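Local coordinates for hypothetical protein RPA3614 (Rhodopseudomonas palustris, PDB 2HHG) that is of unknown function but has a rhodanese-like domain, consistent with a thiosulfate-cyanide type sulfurtransferase activity that remains to be established, at residues E16-I21 / A100-K104; D39-I45 / K87-C93. All coordinates share one frame; numbering follows the deposited sequence.

Interaction 1 of 2, residues E16-I21 / A100-K104; sequences EANSSI and ALAAK. With NA (sodium ion), chain C.
Ala17 sits with its methyl carbon CB 3.5 Å from Ala100 O and 3.7 Å from Lys104 CB, where the end of helix 10-18 packs against helix 97-109 of the rhodanese-like α/β fold. The small Ala17 side chain is consistent with the close approach of the backbones, Ala17 CA lying 5.3 Å from Lys104 CA. Ile21, in the loop after helix 10-18, fills the adjoining side. Its CG1 is wedged between the backbone N and the carbonyl carbon (chi1 70°), which sends CD1 onto helix 97-109, where it touches Ala103 CB at 3.9 Å and Ala100 CB equally closely; its CG2 branch lies near the backbone N and CA of Lys104.

Lys104 runs alongside the end of helix 10-18. CB rests on Ala17; with CG anti to the backbone N (chi1 180°) and a bend at chi2, the chain runs past Ala17 CA and brings CE to 3.5 Å from Ser20 OG. A second bend at chi4 turns NZ toward Glu16 without direct contact, NZ and Glu16 OE1 being 5.4 Å apart; one water bridges them, accepting from NZ and donating to OE1. Each charge has a closer mate elsewhere, Lys104 in Asp108 and Glu16 in Arg8. An alanine in place of Lys104 would keep the contact of CB with Ala17 but would probably uncover the side chain of Ser20 and leave Asp108 without its charged mate.

Further out, His116 of strand 114-117 touches Asn18, Ile21 and Ala100, closing the contact on the sheet side. The backbone from Asn18 to Ile21 also binds a sodium ion, which takes two waters and two backbone oxygens, Asn18 O and Ile21 O, each 2.3 Å from the metal.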
ATOM      1  N   GLU A  16     -14.081  -6.697  -1.942  1.00 12.91           N
ATOM      2  CA  GLU A  16     -14.583  -5.329  -1.819  1.00 12.85           C
ATOM      3  C   GLU A  16     -13.514  -4.301  -2.173  1.00 12.16           C
ATOM      4  O   GLU A  16     -13.795  -3.314  -2.858  1.00 12.49           O
ATOM      5  CB  GLU A  16     -15.080  -5.060  -0.398  1.00 13.46           C
ATOM      6  CG  GLU A  16     -16.392  -5.735  -0.030  1.00 15.78           C
ATOM      7  CD  GLU A  16     -16.738  -5.593   1.447  1.00 17.93           C
ATOM      8  OE1 GLU A  16     -16.141  -4.739   2.137  1.00 19.12           O
ATOM      9  OE2 GLU A  16     -17.609  -6.346   1.922  1.00 20.80           O
ATOM     10  N   ALA A  17     -12.293  -4.532  -1.696  1.00 11.24           N
ATOM     11  CA  ALA A  17     -11.187  -3.626  -1.963  1.00 11.05           C
ATOM     12  C   ALA A  17     -10.789  -3.655  -3.436  1.00 11.43           C
ATOM     13  O   ALA A  17     -10.752  -2.608  -4.093  1.00 10.77           O
ATOM     14  CB  ALA A  17     -10.001  -3.964  -1.076  1.00 10.70           C
ATOM     15  N   ASN A  18     -10.505  -4.852  -3.947  1.00 12.36           N
ATOM     16  CA  ASN A  18     -10.055  -5.012  -5.329  1.00 13.50           C
ATOM     17  C   ASN A  18     -10.969  -4.363  -6.356  1.00 13.66           C
ATOM     18  O   ASN A  18     -10.488  -3.731  -7.303  1.00 14.14           O
ATOM     19  CB  ASN A  18      -9.857  -6.486  -5.670  1.00 14.05           C
ATOM     20  CG  ASN A  18      -8.600  -7.059  -5.064  1.00 16.49           C
ATOM     21  OD1 ASN A  18      -7.588  -6.371  -4.933  1.00 20.85           O
ATOM     22  ND2 ASN A  18      -8.650  -8.334  -4.703  1.00 17.24           N
ATOM     23  N   SER A  19     -12.276  -4.498  -6.169  1.00 13.71           N
ATOM     24  CA  SER A  19     -13.239  -3.989  -7.142  1.00 13.79           C
ATOM     25  C   SER A  19     -13.453  -2.477  -7.059  1.00 13.01           C
ATOM     26  O   SER A  19     -14.133  -1.894  -7.906  1.00 13.01           O
ATOM     27  CB  SER A  19     -14.571  -4.726  -7.005  1.00 15.03           C
ATOM     28  OG  SER A  19     -15.178  -4.423  -5.769  1.00 16.75           O
ATOM     29  N   SER A  20     -12.865  -1.851  -6.041  1.00 11.68           N
ATOM     30  CA  SER A  20     -13.015  -0.420  -5.790  1.00 11.34           C
ATOM     31  C   SER A  20     -11.738   0.372  -6.072  1.00 10.01           C
ATOM     32  O   SER A  20     -11.782   1.600  -6.123  1.00  9.65           O
ATOM     33  CB  SER A  20     -13.426  -0.188  -4.330  1.00 12.23           C
ATOM     34  OG  SER A  20     -14.742  -0.650  -4.073  1.00 16.07           O
ATOM     35  N   ILE A  21     -10.609  -0.319  -6.222  1.00  9.18           N
ATOM     36  CA  ILE A  21      -9.315   0.351  -6.333  1.00  8.71           C
ATOM     37  C   ILE A  21      -8.561   0.014  -7.614  1.00  9.01           C
ATOM     38  O   ILE A  21      -8.839  -0.990  -8.267  1.00  9.11           O
ATOM     39  CB  ILE A  21      -8.401   0.030  -5.116  1.00  8.55           C
ATOM     40  CG1 ILE A  21      -7.942  -1.437  -5.166  1.00  9.83           C
ATOM     41  CG2 ILE A  21      -9.100   0.384  -3.802  1.00  8.97           C
ATOM     42  CD1 ILE A  21      -7.045  -1.857  -4.011  1.00  9.93           C
ATOM     43  N   ALA A 100      -4.045  -3.907  -0.772  1.00  7.52           N
ATOM     44  CA  ALA A 100      -5.390  -3.710  -1.317  1.00  7.74           C
ATOM     45  C   ALA A 100      -6.303  -3.162  -0.223  1.00  7.26           C
ATOM     46  O   ALA A 100      -7.057  -2.209  -0.440  1.00  7.56           O
ATOM     47  CB  ALA A 100      -5.948  -5.000  -1.889  1.00  8.53           C
ATOM     48  N   LEU A 101      -6.233  -3.759   0.965  1.00  7.30           N
ATOM     49  CA  LEU A 101      -7.044  -3.278   2.083  1.00  7.45           C
ATOM     50  C   LEU A 101      -6.656  -1.859   2.472  1.00  7.43           C
ATOM     51  O   LEU A 101      -7.518  -1.031   2.730  1.00  7.16           O
ATOM     52  CB  LEU A 101      -6.947  -4.209   3.293  1.00  7.83           C
ATOM     53  CG  LEU A 101      -7.359  -5.666   3.086  1.00  7.82           C
ATOM     54  CD1 LEU A 101      -7.393  -6.361   4.430  1.00  9.84           C
ATOM     55  CD2 LEU A 101      -8.709  -5.794   2.374  1.00  9.34           C
ATOM     56  N   ALA A 102      -5.356  -1.573   2.485  1.00  7.39           N
ATOM     57  CA  ALA A 102      -4.863  -0.246   2.859  1.00  7.69           C
ATOM     58  C   ALA A 102      -5.312   0.823   1.869  1.00  7.73           C
ATOM     59  O   ALA A 102      -5.757   1.896   2.265  1.00  7.60           O
ATOM     60  CB  ALA A 102      -3.354  -0.246   2.976  1.00  7.81           C
ATOM     61  N   ALA A 103      -5.193   0.532   0.573  1.00  7.62           N
ATOM     62  CA  ALA A 103      -5.649   1.460  -0.461  1.00  7.87           C
ATOM     63  C   ALA A 103      -7.144   1.731  -0.333  1.00  7.51           C
ATOM     64  O   ALA A 103      -7.583   2.875  -0.437  1.00  7.39           O
ATOM     65  CB  ALA A 103      -5.312   0.926  -1.845  1.00  7.84           C
ATOM     66  N   LYS A 104      -7.918   0.682  -0.078  1.00  7.55           N
ATOM     67  CA  LYS A 104      -9.352   0.839   0.110  1.00  7.75           C
ATOM     68  C   LYS A 104      -9.669   1.695   1.345  1.00  7.30           C
ATOM     69  O   LYS A 104     -10.524   2.579   1.282  1.00  7.64           O
ATOM     70  CB  LYS A 104     -10.021  -0.531   0.188  1.00  7.69           C
ATOM     71  CG  LYS A 104     -11.539  -0.502   0.390  1.00  8.91           C
ATOM     72  CD  LYS A 104     -12.275   0.227  -0.730  1.00 10.61           C
ATOM     73  CE  LYS A 104     -13.763  -0.095  -0.723  1.00 11.91           C
ATOM     74  NZ  LYS A 104     -14.434   0.179   0.572  1.00 12.93           N
TER
HETATM   75 NA    NA C4286      -9.330  -3.092  -9.143  1.00 10.80          NA
HETATM   76  O   HOH W   1     -14.171  -2.320   2.086  1.00 18.02           O
HETATM   77  O   HOH W   2      -8.096  -4.936  -8.320  1.00 27.17           O
HETATM   78  O   HOH W   3      -7.804  -2.414 -10.934  1.00 10.80           O

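Interaction 2 of 2, residues D39-I45 / K87-C93; sequences DVVIVDI and KKFVFYC
Tyr92 reaches across to Asp44 with its ring turned over the neighbouring strand: CG stands between the backbone N and the carbonyl carbon (chi1 78°), and Asp44 CA lies over one ring face, 4.0 Å from the centroid, in a CH-pi contact. The Asp44 carboxylate, inclined 36° to the ring plane, brings OD2 to 2.7 Å from Tyr92 OH. Asp44 OD2 forms a salt bridge with Arg46, and Tyr92 OH is hydrogen-bonded to Ile57 N and Ser60 OG. Ile42 CG2 meets the same ring at CD2, 3.6 Å away.

Strands 40-44 and 88-92 are neighbouring interior strands of the parallel sheet of the rhodanese-like fold, paired in register by six backbone hydrogen bonds from Lys88 N to Asp39 O through Ile45 N to Tyr92 O. On the opposite face Phe89 lies side by side with Val41, and Phe91 with Val43. In both phenylalanines CG is anti to the carbonyl carbon (chi1 near -65°); Phe89 CD1 lies 3.7 Å from Val41 CB, and Phe91 CD1 as close to Val43 CB. Val43 CG2 also meets the Phe89 ring edge, and Ile45 CG2 approaches the edge of Phe91 at CD1, 3.9 Å away.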
ATOM      1  N   ASP A  39       4.620  13.338  -9.018  1.00 18.93           N
ATOM      2  CA  ASP A  39       3.275  13.410  -8.434  1.00 18.12           C
ATOM      3  C   ASP A  39       2.756  12.043  -7.958  1.00 16.72           C
ATOM      4  O   ASP A  39       1.561  11.748  -8.057  1.00 16.03           O
ATOM      5  CB  ASP A  39       2.279  14.081  -9.397  1.00 19.07           C
ATOM      6  CG  ASP A  39       2.627  15.534  -9.688  1.00 20.92           C
ATOM      7  OD1 ASP A  39       3.056  16.255  -8.761  1.00 22.92           O
ATOM      8  OD2 ASP A  39       2.465  15.953 -10.853  1.00 24.31           O
ATOM      9  N   VAL A  40       3.672  11.216  -7.459  1.00 15.00           N
ATOM     10  CA  VAL A  40       3.338   9.916  -6.878  1.00 14.03           C
ATOM     11  C   VAL A  40       4.092   9.776  -5.558  1.00 12.85           C
ATOM     12  O   VAL A  40       5.246  10.202  -5.446  1.00 12.81           O
ATOM     13  CB  VAL A  40       3.701   8.737  -7.841  1.00 14.62           C
ATOM     14  CG1 VAL A  40       3.562   7.380  -7.149  1.00 15.13           C
ATOM     15  CG2 VAL A  40       2.837   8.775  -9.103  1.00 15.77           C
ATOM     16  N   VAL A  41       3.417   9.211  -4.559  1.00 11.31           N
ATOM     17  CA  VAL A  41       4.058   8.792  -3.322  1.00 10.70           C
ATOM     18  C   VAL A  41       3.847   7.287  -3.216  1.00  9.83           C
ATOM     19  O   VAL A  41       2.701   6.811  -3.214  1.00  9.52           O
ATOM     20  CB  VAL A  41       3.460   9.500  -2.082  1.00 10.77           C
ATOM     21  CG1 VAL A  41       4.110   8.983  -0.801  1.00 11.52           C
ATOM     22  CG2 VAL A  41       3.615  11.010  -2.188  1.00 12.39           C
ATOM     23  N   ILE A  42       4.949   6.545  -3.154  1.00  9.22           N
ATOM     24  CA  ILE A  42       4.894   5.101  -2.983  1.00  9.01           C
ATOM     25  C   ILE A  42       5.027   4.811  -1.496  1.00  8.78           C
ATOM     26  O   ILE A  42       6.008   5.197  -0.874  1.00  9.17           O
ATOM     27  CB  ILE A  42       5.978   4.383  -3.821  1.00  9.04           C
ATOM     28  CG1 ILE A  42       5.799   4.711  -5.317  1.00  9.58           C
ATOM     29  CG2 ILE A  42       5.915   2.883  -3.595  1.00  9.93           C
ATOM     30  CD1 ILE A  42       6.888   4.169  -6.236  1.00 12.40           C
ATOM     31  N   VAL A  43       4.014   4.152  -0.946  1.00  7.97           N
ATOM     32  CA  VAL A  43       3.895   3.932   0.493  1.00  7.63           C
ATOM     33  C   VAL A  43       4.078   2.452   0.817  1.00  7.32           C
ATOM     34  O   VAL A  43       3.290   1.616   0.387  1.00  7.39           O
ATOM     35  CB  VAL A  43       2.527   4.412   1.034  1.00  7.71           C
ATOM     36  CG1 VAL A  43       2.437   4.194   2.537  1.00  8.27           C
ATOM     37  CG2 VAL A  43       2.298   5.888   0.685  1.00  8.95           C
ATOM     38  N   ASP A  44       5.135   2.148   1.565  1.00  6.95           N
ATOM     39  CA  ASP A  44       5.436   0.797   2.024  1.00  7.07           C
ATOM     40  C   ASP A  44       4.730   0.569   3.351  1.00  6.90           C
ATOM     41  O   ASP A  44       5.042   1.232   4.330  1.00  6.73           O
ATOM     42  CB  ASP A  44       6.950   0.702   2.219  1.00  7.27           C
ATOM     43  CG  ASP A  44       7.454  -0.710   2.480  1.00  7.64           C
ATOM     44  OD1 ASP A  44       6.689  -1.597   2.905  1.00  7.68           O
ATOM     45  OD2 ASP A  44       8.674  -0.907   2.267  1.00  8.74           O
ATOM     46  N   ILE A  45       3.791  -0.367   3.382  1.00  6.72           N
ATOM     47  CA  ILE A  45       2.998  -0.593   4.589  1.00  6.87           C
ATOM     48  C   ILE A  45       3.444  -1.814   5.398  1.00  6.55           C
ATOM     49  O   ILE A  45       2.779  -2.196   6.369  1.00  7.14           O
ATOM     50  CB  ILE A  45       1.493  -0.666   4.277  1.00  7.02           C
ATOM     51  CG1 ILE A  45       1.159  -1.943   3.493  1.00  7.83           C
ATOM     52  CG2 ILE A  45       1.043   0.608   3.565  1.00  7.94           C
ATOM     53  CD1 ILE A  45      -0.311  -2.143   3.224  1.00  9.00           C
ATOM     54  N   LYS A  87      -1.109  14.259  -4.838  1.00 13.23           N
ATOM     55  CA  LYS A  87      -0.383  13.213  -5.558  1.00 12.87           C
ATOM     56  C   LYS A  87      -1.181  11.920  -5.561  1.00 12.24           C
ATOM     57  O   LYS A  87      -2.144  11.782  -4.808  1.00 12.29           O
ATOM     58  CB  LYS A  87       0.985  12.985  -4.904  1.00 12.97           C
ATOM     59  CG  LYS A  87       1.945  14.161  -5.090  1.00 14.11           C
ATOM     60  CD  LYS A  87       3.282  13.925  -4.432  1.00 16.26           C
ATOM     61  CE  LYS A  87       4.257  15.042  -4.767  1.00 18.37           C
ATOM     62  NZ  LYS A  87       5.541  14.859  -4.043  1.00 20.61           N
ATOM     63  N   LYS A  88      -0.779  10.981  -6.415  1.00 11.62           N
ATOM     64  CA  LYS A  88      -1.305   9.624  -6.378  1.00 11.25           C
ATOM     65  C   LYS A  88      -0.518   8.800  -5.353  1.00 10.32           C
ATOM     66  O   LYS A  88       0.713   8.807  -5.354  1.00 11.08           O
ATOM     67  CB  LYS A  88      -1.248   8.965  -7.764  1.00 11.56           C
ATOM     68  CG  LYS A  88      -1.754   7.517  -7.765  1.00 12.04           C
ATOM     69  CD  LYS A  88      -1.888   6.908  -9.160  1.00 12.88           C
ATOM     70  CE  LYS A  88      -3.213   7.289  -9.809  1.00 13.52           C
ATOM     71  NZ  LYS A  88      -3.506   6.492 -11.035  1.00 12.31           N
ATOM     72  N   PHE A  89      -1.243   8.093  -4.490  1.00  9.68           N
ATOM     73  CA  PHE A  89      -0.639   7.262  -3.449  1.00  8.50           C
ATOM     74  C   PHE A  89      -0.721   5.806  -3.841  1.00  8.36           C
ATOM     75  O   PHE A  89      -1.812   5.260  -4.015  1.00  9.01           O
ATOM     76  CB  PHE A  89      -1.304   7.524  -2.096  1.00  8.28           C
ATOM     77  CG  PHE A  89      -1.012   8.887  -1.566  1.00  8.97           C
ATOM     78  CD1 PHE A  89       0.038   9.095  -0.686  1.00  9.38           C
ATOM     79  CD2 PHE A  89      -1.751   9.986  -1.996  1.00  9.60           C
ATOM     80  CE1 PHE A  89       0.334  10.368  -0.225  1.00 10.06           C
ATOM     81  CE2 PHE A  89      -1.466  11.264  -1.536  1.00 10.26           C
ATOM     82  CZ  PHE A  89      -0.415  11.453  -0.648  1.00 10.27           C
ATOM     83  N   VAL A  90       0.447   5.197  -4.016  1.00  7.83           N
ATOM     84  CA  VAL A  90       0.568   3.815  -4.435  1.00  7.72           C
ATOM     85  C   VAL A  90       1.075   3.004  -3.247  1.00  7.45           C
ATOM     86  O   VAL A  90       2.226   3.154  -2.834  1.00  8.01           O
ATOM     87  CB  VAL A  90       1.535   3.693  -5.631  1.00  7.91           C
ATOM     88  CG1 VAL A  90       1.729   2.230  -6.025  1.00  9.32           C
ATOM     89  CG2 VAL A  90       1.047   4.525  -6.802  1.00  9.14           C
ATOM     90  N   PHE A  91       0.219   2.140  -2.704  1.00  7.38           N
ATOM     91  CA  PHE A  91       0.554   1.360  -1.514  1.00  7.11           C
ATOM     92  C   PHE A  91       1.120   0.018  -1.911  1.00  7.18           C
ATOM     93  O   PHE A  91       0.687  -0.570  -2.896  1.00  7.79           O
ATOM     94  CB  PHE A  91      -0.696   1.161  -0.648  1.00  7.69           C
ATOM     95  CG  PHE A  91      -1.266   2.444  -0.118  1.00  7.23           C
ATOM     96  CD1 PHE A  91      -0.829   2.964   1.095  1.00  7.80           C
ATOM     97  CD2 PHE A  91      -2.227   3.152  -0.843  1.00  8.25           C
ATOM     98  CE1 PHE A  91      -1.339   4.163   1.580  1.00  8.21           C
ATOM     99  CE2 PHE A  91      -2.740   4.348  -0.363  1.00  8.06           C
ATOM    100  CZ  PHE A  91      -2.296   4.853   0.852  1.00  8.50           C
ATOM    101  N   TYR A  92       2.089  -0.474  -1.149  1.00  7.04           N
ATOM    102  CA  TYR A  92       2.569  -1.835  -1.383  1.00  7.33           C
ATOM    103  C   TYR A  92       2.911  -2.569  -0.102  1.00  7.62           C
ATOM    104  O   TYR A  92       3.289  -1.970   0.900  1.00  7.74           O
ATOM    105  CB  TYR A  92       3.738  -1.881  -2.377  1.00  7.60           C
ATOM    106  CG  TYR A  92       5.088  -1.495  -1.823  1.00  8.02           C
ATOM    107  CD1 TYR A  92       6.001  -2.468  -1.424  1.00  7.87           C
ATOM    108  CD2 TYR A  92       5.471  -0.161  -1.742  1.00  8.38           C
ATOM    109  CE1 TYR A  92       7.257  -2.117  -0.927  1.00  8.08           C
ATOM    110  CE2 TYR A  92       6.728   0.197  -1.255  1.00  8.05           C
ATOM    111  CZ  TYR A  92       7.613  -0.787  -0.862  1.00  8.03           C
ATOM    112  OH  TYR A  92       8.861  -0.434  -0.392  1.00  8.61           O
ATOM    113  N   CYS A  93       2.755  -3.883  -0.162  1.00  7.65           N
ATOM    114  CA  CYS A  93       3.093  -4.760   0.946  1.00  8.53           C
ATOM    115  C   CYS A  93       3.930  -5.904   0.372  1.00  8.60           C
ATOM    116  O   CYS A  93       4.513  -5.753  -0.703  1.00  9.53           O
ATOM    117  CB  CYS A  93       1.824  -5.264   1.647  1.00  8.70           C
ATOM    118  SG  CYS A  93       0.667  -6.178   0.574  1.00  9.76           S
TER

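Overall arrangement
The centres of the two interactions lie 14 Å apart. Along the chain, segment 16-21 comes first, then both strands of interaction 2, and segment 100-104 last, so interaction 1 brackets the strand pair. Strand 88-92 leads into helix 97-109, which serves both: one side receives helix 10-18, another covers the sheet. There the interactions touch, Ala102 CB lying 3.6 Å from Ile45 CD1. The N-terminal helix thus meets the sheet both through helix 97-109 and directly at His116 of strand 114-117. Just past strand 88-92, the nearest atoms of the Cys93 side chain and a bound phosphate, probably from the crystallisation liquor, are about 4 Å apart, where rhodanese-family enzymes carry their active-site loop.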